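PDB 6YGA: N-alpha-acetyltransferase 35, NatC auxiliary subunit from Saccharomyces cerevisiae, which forms, with MAK3 and MAK31, the NatC N-terminal acetyltransferase that acetylates the N-terminal methionine of L-A virus Gag protein. Local coordinates for residues B[543-546]-B[547-550]; B[61-64]-B[65-68]; B[142-145]-B[146-150]. All coordinates share one frame; numbering follows the deposited sequence.

All three contacts are local, each within a single turn or two of chain, and they sample distant parts of this large, mainly helical subunit. Interactions 2 and 3 fall in the N-terminal Mak10 region, their centres about 33 Å apart, whereas interaction 1 lies in the TPR-like region on the other side of the chain's centre, about 57 Å from interaction 2 and 61 Å from interaction 3 (centre to centre). Their surroundings differ as well. Interaction 2 is met by both partner subunits of NatC, while interactions 1 and 3 sit in helices packed against helices of their own chain. Ethanediol molecules, probably from the crystallisation liquor, bind beside interaction 1.

Interaction 1 of 3, residues B[543-546]-B[547-550]. With EDO (1,2-ethanediol), chain C; EDO (1,2-ethanediol), chain D; EDO (1,2-ethanediol), chain E.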
loop_
_atom_site.group_PDB
_atom_site.type_symbol
_atom_site.label_atom_id
_atom_site.label_comp_id
_atom_site.label_asym_id
_atom_site.label_seq_id
_atom_site.Cartn_x
_atom_site.Cartn_y
_atom_site.Cartn_z
ATOM N N LYS B 543 -15.746 14.876 24.466
ATOM C CA LYS B 543 -15.391 13.680 25.226
ATOM C C LYS B 543 -14.343 12.850 24.496
ATOM O O LYS B 543 -13.434 12.297 25.126
ATOM C CB LYS B 543 -16.634 12.838 25.509
ATOM C CG LYS B 543 -17.211 13.045 26.894
ATOM C CD LYS B 543 -17.944 11.807 27.384
ATOM C CE LYS B 543 -18.257 11.923 28.866
ATOM N NZ LYS B 543 -17.020 12.102 29.677
ATOM N N GLU B 544 -14.450 12.746 23.170
ATOM C CA GLU B 544 -13.470 11.962 22.427
ATOM C C GLU B 544 -12.106 12.639 22.419
ATOM O O GLU B 544 -11.079 11.974 22.594
ATOM C CB GLU B 544 -13.948 11.716 20.998
ATOM C CG GLU B 544 -12.931 10.951 20.168
ATOM C CD GLU B 544 -13.495 10.423 18.868
ATOM O OE1 GLU B 544 -13.971 11.236 18.049
ATOM O OE2 GLU B 544 -13.463 9.190 18.668
ATOM N N ILE B 545 -12.072 13.960 22.222
ATOM C CA ILE B 545 -10.787 14.647 22.153
ATOM C C ILE B 545 -10.121 14.687 23.523
ATOM O O ILE B 545 -8.888 14.679 23.621
ATOM C CB ILE B 545 -10.953 16.059 21.555
ATOM C CG1 ILE B 545 -9.588 16.643 21.195
ATOM C CG2 ILE B 545 -11.676 16.984 22.518
ATOM C CD1 ILE B 545 -8.789 15.767 20.243
ATOM N N ASN B 546 -10.911 14.722 24.599
ATOM C CA ASN B 546 -10.325 14.663 25.934
ATOM C C ASN B 546 -9.741 13.287 26.226
ATOM O O ASN B 546 -8.759 13.176 26.969
ATOM C CB ASN B 546 -11.363 15.045 26.988
ATOM C CG ASN B 546 -11.409 16.540 27.240
ATOM O OD1 ASN B 546 -10.481 17.109 27.816
ATOM N ND2 ASN B 546 -12.491 17.181 26.816
ATOM N N ILE B 547 -10.321 12.232 25.649
ATOM C CA ILE B 547 -9.725 10.907 25.769
ATOM C C ILE B 547 -8.387 10.867 25.045
ATOM O O ILE B 547 -7.385 10.380 25.582
ATOM C CB ILE B 547 -10.690 9.832 25.240
ATOM C CG1 ILE B 547 -11.884 9.691 26.178
ATOM C CG2 ILE B 547 -9.980 8.496 25.087
ATOM C CD1 ILE B 547 -12.966 8.789 25.638
ATOM N N THR B 548 -8.350 11.401 23.820
ATOM C CA THR B 548 -7.095 11.486 23.079
ATOM C C THR B 548 -6.068 12.308 23.845
ATOM O O THR B 548 -4.902 11.916 23.963
ATOM C CB THR B 548 -7.336 12.099 21.698
ATOM O OG1 THR B 548 -8.136 11.211 20.910
ATOM C CG2 THR B 548 -6.013 12.348 20.983
ATOM N N LYS B 549 -6.493 13.458 24.375
ATOM C CA LYS B 549 -5.581 14.330 25.105
ATOM C C LYS B 549 -5.008 13.624 26.327
ATOM O O LYS B 549 -3.801 13.690 26.582
ATOM C CB LYS B 549 -6.311 15.610 25.513
ATOM C CG LYS B 549 -5.432 16.840 25.600
ATOM C CD LYS B 549 -6.230 18.050 26.074
ATOM C CE LYS B 549 -6.673 17.875 27.518
ATOM N NZ LYS B 549 -7.437 19.044 28.036
ATOM N N SER B 550 -5.860 12.931 27.083
ATOM C CA SER B 550 -5.394 12.232 28.276
ATOM C C SER B 550 -4.419 11.113 27.925
ATOM O O SER B 550 -3.404 10.935 28.608
ATOM C CB SER B 550 -6.586 11.676 29.054
ATOM O OG SER B 550 -7.387 12.714 29.588
HETATM C C1 EDO C . -9.894 8.747 21.427
HETATM O O1 EDO C . -8.661 8.723 20.692
HETATM C C2 EDO C . -11.003 8.074 20.629
HETATM O O2 EDO C . -10.963 8.501 19.263
HETATM C C1 EDO D . -5.824 15.864 30.452
HETATM O O1 EDO D . -6.717 15.329 29.468
HETATM C C2 EDO D . -6.474 15.762 31.828
HETATM O O2 EDO D . -5.582 16.270 32.826
HETATM C C1 EDO E . -12.342 6.701 14.809
HETATM O O1 EDO E . -11.056 6.450 14.231
HETATM C C2 EDO E . -12.212 7.763 15.893
HETATM O O2 EDO E . -13.510 8.095 16.402
#
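Lys543 to Ser550 form one regular alpha-helical run, in which the amides of Ile547, Thr548, Lys549 and Ser550 bond to the carbonyls of Lys543, Glu544, Ile545 and Asn546, four residues back in each case. On one face, an ethanediol bridges two side chains: its O1 is 2.6 Å from Thr548 OG1, and its O2 donates to Glu544 OE2 at 2.7 Å. The chain of Glu544, extended from a CG anti to the backbone N (chi1 178°), carries the carboxylate far enough out for OE2 to take a second ethanediol as well. Ser550 OG lies beside its own backbone N (chi1 -66°), 3.0 Å from Asn546 O; it also accepts from a third ethanediol and bonds to Glu636. Asn546 and Lys549 run alongside each other in a loose approach, OD1 3.6 Å from NZ; NZ also has a long, weak ion pair with Glu480, while Asn546 ND2 turns back to Leu542 O. Ile547 packs CG1 against Lys543 O at 3.2 Å. In the helix bundle, Ile547 faces Ser643, Ile644 and Ile647 of helix 619-653, and from helix 511-564 Ile545 and Thr548 reach across to helices 465-506 and 433-456.

Interaction 2 of 3, residues B[61-64]-B[65-68]; sequences KLDS and SLIE
Asp63 folds its side chain over the turn that follows it, toward Ser65 and Leu66. With CG anti to the backbone N (chi1 -166°), the chain leaves CB beside the carbonyl carbon and heads for the residues ahead. CB itself lies 4.0 Å from Leu66 CG, and the carboxylate carbon CG comes to 3.8 Å from the same atom, the two side chains meeting at a slant. Beyond CG the two oxygens part company. OD1 accepts the amide of Ser65 at 2.9 Å from N; the donor arrives on the anti side and well out of the carboxylate plane. OD2 skirts Leu66, then serves Asn58 N and forms a salt bridge with Arg22 of the N-alpha-acetyltransferase 38 subunit.

The bond from Asp63 OD1 to Ser65 N makes an Asx turn. It is joined by a backbone bond from Leu66 N to Asp63 O, 3.3 Å long, whose donor stands above the carbonyl plane. One residue on, Ile67 N makes a weak bond to Ser64 O, and Ile67 CG1 lies 3.2 Å from that oxygen. The short 3-10 turn at Ser64 and Ser65 is thus held from both main chain and side chain.

Both serine hydroxyls face the N-alpha-acetyltransferase 38 subunit: Ser64 OG meets its Arg51, and Ser65 OG meets Arg51 and Glu44. One carboxylate therefore both shapes the turn and pairs with a partner's arginine, whose charge would be expected to keep the buried aspartate ionised, and the two serine hydroxyls join OD2 in binding the partner subunit.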
loop_
_atom_site.group_PDB
_atom_site.type_symbol
_atom_site.label_atom_id
_atom_site.label_comp_id
_atom_site.label_asym_id
_atom_site.label_seq_id
_atom_site.Cartn_x
_atom_site.Cartn_y
_atom_site.Cartn_z
ATOM N N LYS B 61 16.367 -16.167 -13.448
ATOM C CA LYS B 61 15.417 -15.364 -12.689
ATOM C C LYS B 61 14.848 -14.196 -13.489
ATOM O O LYS B 61 13.863 -13.592 -13.052
ATOM C CB LYS B 61 16.086 -14.854 -11.409
ATOM C CG LYS B 61 16.946 -15.896 -10.702
ATOM C CD LYS B 61 17.095 -15.604 -9.211
ATOM C CE LYS B 61 17.978 -14.393 -8.944
ATOM N NZ LYS B 61 18.001 -14.036 -7.494
ATOM N N LEU B 62 15.424 -13.877 -14.650
ATOM C CA LEU B 62 14.959 -12.770 -15.480
ATOM C C LEU B 62 14.549 -13.198 -16.886
ATOM O O LEU B 62 14.242 -12.333 -17.717
ATOM C CB LEU B 62 16.038 -11.687 -15.577
ATOM C CG LEU B 62 16.225 -10.754 -14.380
ATOM C CD1 LEU B 62 17.477 -9.906 -14.555
ATOM C CD2 LEU B 62 15.003 -9.872 -14.194
ATOM N N ASP B 63 14.532 -14.497 -17.185
ATOM C CA ASP B 63 14.220 -14.995 -18.524
ATOM C C ASP B 63 13.087 -16.009 -18.412
ATOM O O ASP B 63 13.301 -17.134 -17.946
ATOM C CB ASP B 63 15.455 -15.622 -19.180
ATOM C CG ASP B 63 15.291 -15.839 -20.682
ATOM O OD1 ASP B 63 14.143 -15.910 -21.165
ATOM O OD2 ASP B 63 16.320 -15.946 -21.383
ATOM N N SER B 64 11.887 -15.615 -18.852
ATOM C CA SER B 64 10.737 -16.513 -18.835
ATOM C C SER B 64 10.821 -17.593 -19.909
ATOM O O SER B 64 10.070 -18.573 -19.846
ATOM C CB SER B 64 9.442 -15.711 -18.991
ATOM O OG SER B 64 9.518 -14.813 -20.086
ATOM N N SER B 65 11.710 -17.439 -20.893
ATOM C CA SER B 65 11.892 -18.491 -21.885
ATOM C C SER B 65 12.568 -19.719 -21.296
ATOM O O SER B 65 12.515 -20.792 -21.904
ATOM C CB SER B 65 12.709 -17.972 -23.069
ATOM O OG SER B 65 12.092 -16.843 -23.661
ATOM N N LEU B 66 13.194 -19.592 -20.129
ATOM C CA LEU B 66 13.912 -20.698 -19.513
ATOM C C LEU B 66 13.110 -21.379 -18.412
ATOM O O LEU B 66 13.673 -22.180 -17.660
ATOM C CB LEU B 66 15.252 -20.210 -18.961
ATOM C CG LEU B 66 16.154 -19.460 -19.943
ATOM C CD1 LEU B 66 17.514 -19.221 -19.315
ATOM C CD2 LEU B 66 16.294 -20.203 -21.268
ATOM N N ILE B 67 11.814 -21.076 -18.298
ATOM C CA ILE B 67 10.976 -21.738 -17.306
ATOM C C ILE B 67 10.962 -23.235 -17.572
ATOM O O ILE B 67 10.718 -23.684 -18.700
ATOM C CB ILE B 67 9.555 -21.155 -17.326
ATOM C CG1 ILE B 67 9.569 -19.687 -16.888
ATOM C CG2 ILE B 67 8.632 -21.977 -16.432
ATOM C CD1 ILE B 67 8.231 -18.976 -17.046
ATOM N N GLU B 68 11.232 -24.018 -16.532
ATOM C CA GLU B 68 11.234 -25.470 -16.635
ATOM C C GLU B 68 9.812 -25.993 -16.464
ATOM O O GLU B 68 9.151 -25.692 -15.465
ATOM C CB GLU B 68 12.160 -26.083 -15.583
ATOM C CG GLU B 68 13.553 -25.457 -15.519
ATOM C CD GLU B 68 14.366 -25.670 -16.788
ATOM O OE1 GLU B 68 14.162 -26.696 -17.470
ATOM O OE2 GLU B 68 15.216 -24.810 -17.101
#

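Interaction 3 of 3, residues B[142-145]-B[146-150]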
loop_
_atom_site.group_PDB
_atom_site.type_symbol
_atom_site.label_atom_id
_atom_site.label_comp_id
_atom_site.label_asym_id
_atom_site.label_seq_id
_atom_site.Cartn_x
_atom_site.Cartn_y
_atom_site.Cartn_z
ATOM N N ILE B 142 -19.600 -33.855 -21.628
ATOM C CA ILE B 142 -20.502 -32.762 -21.286
ATOM C C ILE B 142 -19.978 -31.964 -20.097
ATOM O O ILE B 142 -20.295 -30.778 -19.947
ATOM C CB ILE B 142 -21.919 -33.307 -21.029
ATOM C CG1 ILE B 142 -22.949 -32.203 -21.250
ATOM C CG2 ILE B 142 -22.045 -33.886 -19.620
ATOM C CD1 ILE B 142 -22.931 -31.635 -22.653
ATOM N N LEU B 143 -19.175 -32.591 -19.238
ATOM C CA LEU B 143 -18.655 -31.890 -18.070
ATOM C C LEU B 143 -17.578 -30.888 -18.466
ATOM O O LEU B 143 -17.516 -29.781 -17.914
ATOM C CB LEU B 143 -18.125 -32.906 -17.060
ATOM C CG LEU B 143 -19.158 -33.931 -16.582
ATOM C CD1 LEU B 143 -18.482 -34.999 -15.747
ATOM C CD2 LEU B 143 -20.272 -33.255 -15.792
ATOM N N TYR B 144 -16.734 -31.249 -19.435
ATOM C CA TYR B 144 -15.672 -30.351 -19.877
ATOM C C TYR B 144 -16.198 -29.252 -20.792
ATOM O O TYR B 144 -15.802 -28.090 -20.657
ATOM C CB TYR B 144 -14.576 -31.140 -20.594
ATOM C CG TYR B 144 -13.653 -31.905 -19.674
ATOM C CD1 TYR B 144 -13.982 -33.177 -19.230
ATOM C CD2 TYR B 144 -12.446 -31.355 -19.253
ATOM C CE1 TYR B 144 -13.143 -33.881 -18.390
ATOM C CE2 TYR B 144 -11.599 -32.051 -18.413
ATOM C CZ TYR B 144 -11.952 -33.313 -17.984
ATOM O OH TYR B 144 -11.113 -34.011 -17.147
ATOM N N ASP B 145 -17.089 -29.598 -21.725
ATOM C CA ASP B 145 -17.475 -28.653 -22.769
ATOM C C ASP B 145 -18.542 -27.673 -22.293
ATOM O O ASP B 145 -18.506 -26.491 -22.656
ATOM C CB ASP B 145 -17.960 -29.408 -24.009
ATOM C CG ASP B 145 -16.927 -30.389 -24.541
ATOM O OD1 ASP B 145 -16.074 -30.838 -23.749
ATOM O OD2 ASP B 145 -16.965 -30.707 -25.749
ATOM N N LYS B 146 -19.498 -28.135 -21.487
ATOM C CA LYS B 146 -20.621 -27.308 -21.061
ATOM C C LYS B 146 -20.502 -26.830 -19.622
ATOM O O LYS B 146 -20.609 -25.628 -19.359
ATOM C CB LYS B 146 -21.940 -28.075 -21.248
ATOM C CG LYS B 146 -23.006 -27.301 -22.016
ATOM C CD LYS B 146 -23.388 -26.012 -21.290
ATOM C CE LYS B 146 -24.233 -25.082 -22.159
ATOM N NZ LYS B 146 -24.662 -23.861 -21.408
ATOM N N VAL B 147 -20.288 -27.742 -18.672
ATOM C CA VAL B 147 -20.220 -27.347 -17.267
ATOM C C VAL B 147 -18.957 -26.537 -16.997
ATOM O O VAL B 147 -19.015 -25.427 -16.456
ATOM C CB VAL B 147 -20.304 -28.585 -16.357
ATOM C CG1 VAL B 147 -20.185 -28.180 -14.894
ATOM C CG2 VAL B 147 -21.604 -29.328 -16.605
ATOM N N LEU B 148 -17.795 -27.077 -17.374
ATOM C CA LEU B 148 -16.543 -26.376 -17.108
ATOM C C LEU B 148 -16.428 -25.109 -17.948
ATOM O O LEU B 148 -15.884 -24.101 -17.484
ATOM C CB LEU B 148 -15.359 -27.308 -17.356
ATOM C CG LEU B 148 -13.982 -26.761 -16.983
ATOM C CD1 LEU B 148 -14.009 -26.113 -15.605
ATOM C CD2 LEU B 148 -12.951 -27.874 -17.027
ATOM N N GLY B 149 -16.943 -25.138 -19.179
ATOM C CA GLY B 149 -16.924 -23.941 -20.006
ATOM C C GLY B 149 -17.690 -22.791 -19.383
ATOM O O GLY B 149 -17.269 -21.635 -19.462
ATOM N N SER B 150 -18.826 -23.092 -18.748
ATOM C CA SER B 150 -19.580 -22.052 -18.058
ATOM C C SER B 150 -18.805 -21.517 -16.861
ATOM O O SER B 150 -18.839 -20.312 -16.580
ATOM C CB SER B 150 -20.943 -22.591 -17.624
ATOM O OG SER B 150 -20.803 -23.633 -16.675
#
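Ile142 O receives two backbone amides at the start of helix 142-167, where the helix makes a wider turn. Lys146 N, four residues on, approaches from above the carbonyl plane at 3.2 Å, whereas Val147 N, five residues on, lies in that plane at 3.3 Å. The next carbonyl, Leu143 O, also skips to the fifth residue and takes Leu148 N at 2.8 Å with a C=O...N angle of 163°. The two five-residue bonds are those of a pi-type turn. Tyr144 O is bonded by the indole NE1 of Trp137.

The apolar contacts follow the helix surface. Leu143 CD2 touches Val147 CG2 at 4.2 Å, and Tyr144 CD2 meets Leu148 CD2 at the same separation, the methyl approaching the ring obliquely as the two side chains run alongside each other. Ile142 lies beside Lys146, CD1 4.0 Å from CB.

Among the polar groups, Ser150 OG donates to Val147 O at 2.5 Å and also bonds to Ser203. Asp145 turns its carboxylate back to the residues before the helix, OD1 to Thr139 OG1 and OD2 to Gly140 N. Lys146, bent at chi2 (-61°), sends NZ to a salt bridge with Glu202.

Helix 193-209 covers the side bearing Ile142, Lys146 and Ser150; Leu143 and Tyr144 pack on helix 85-104, and Tyr144 and Leu148 share Tyr119 of helix 118-129.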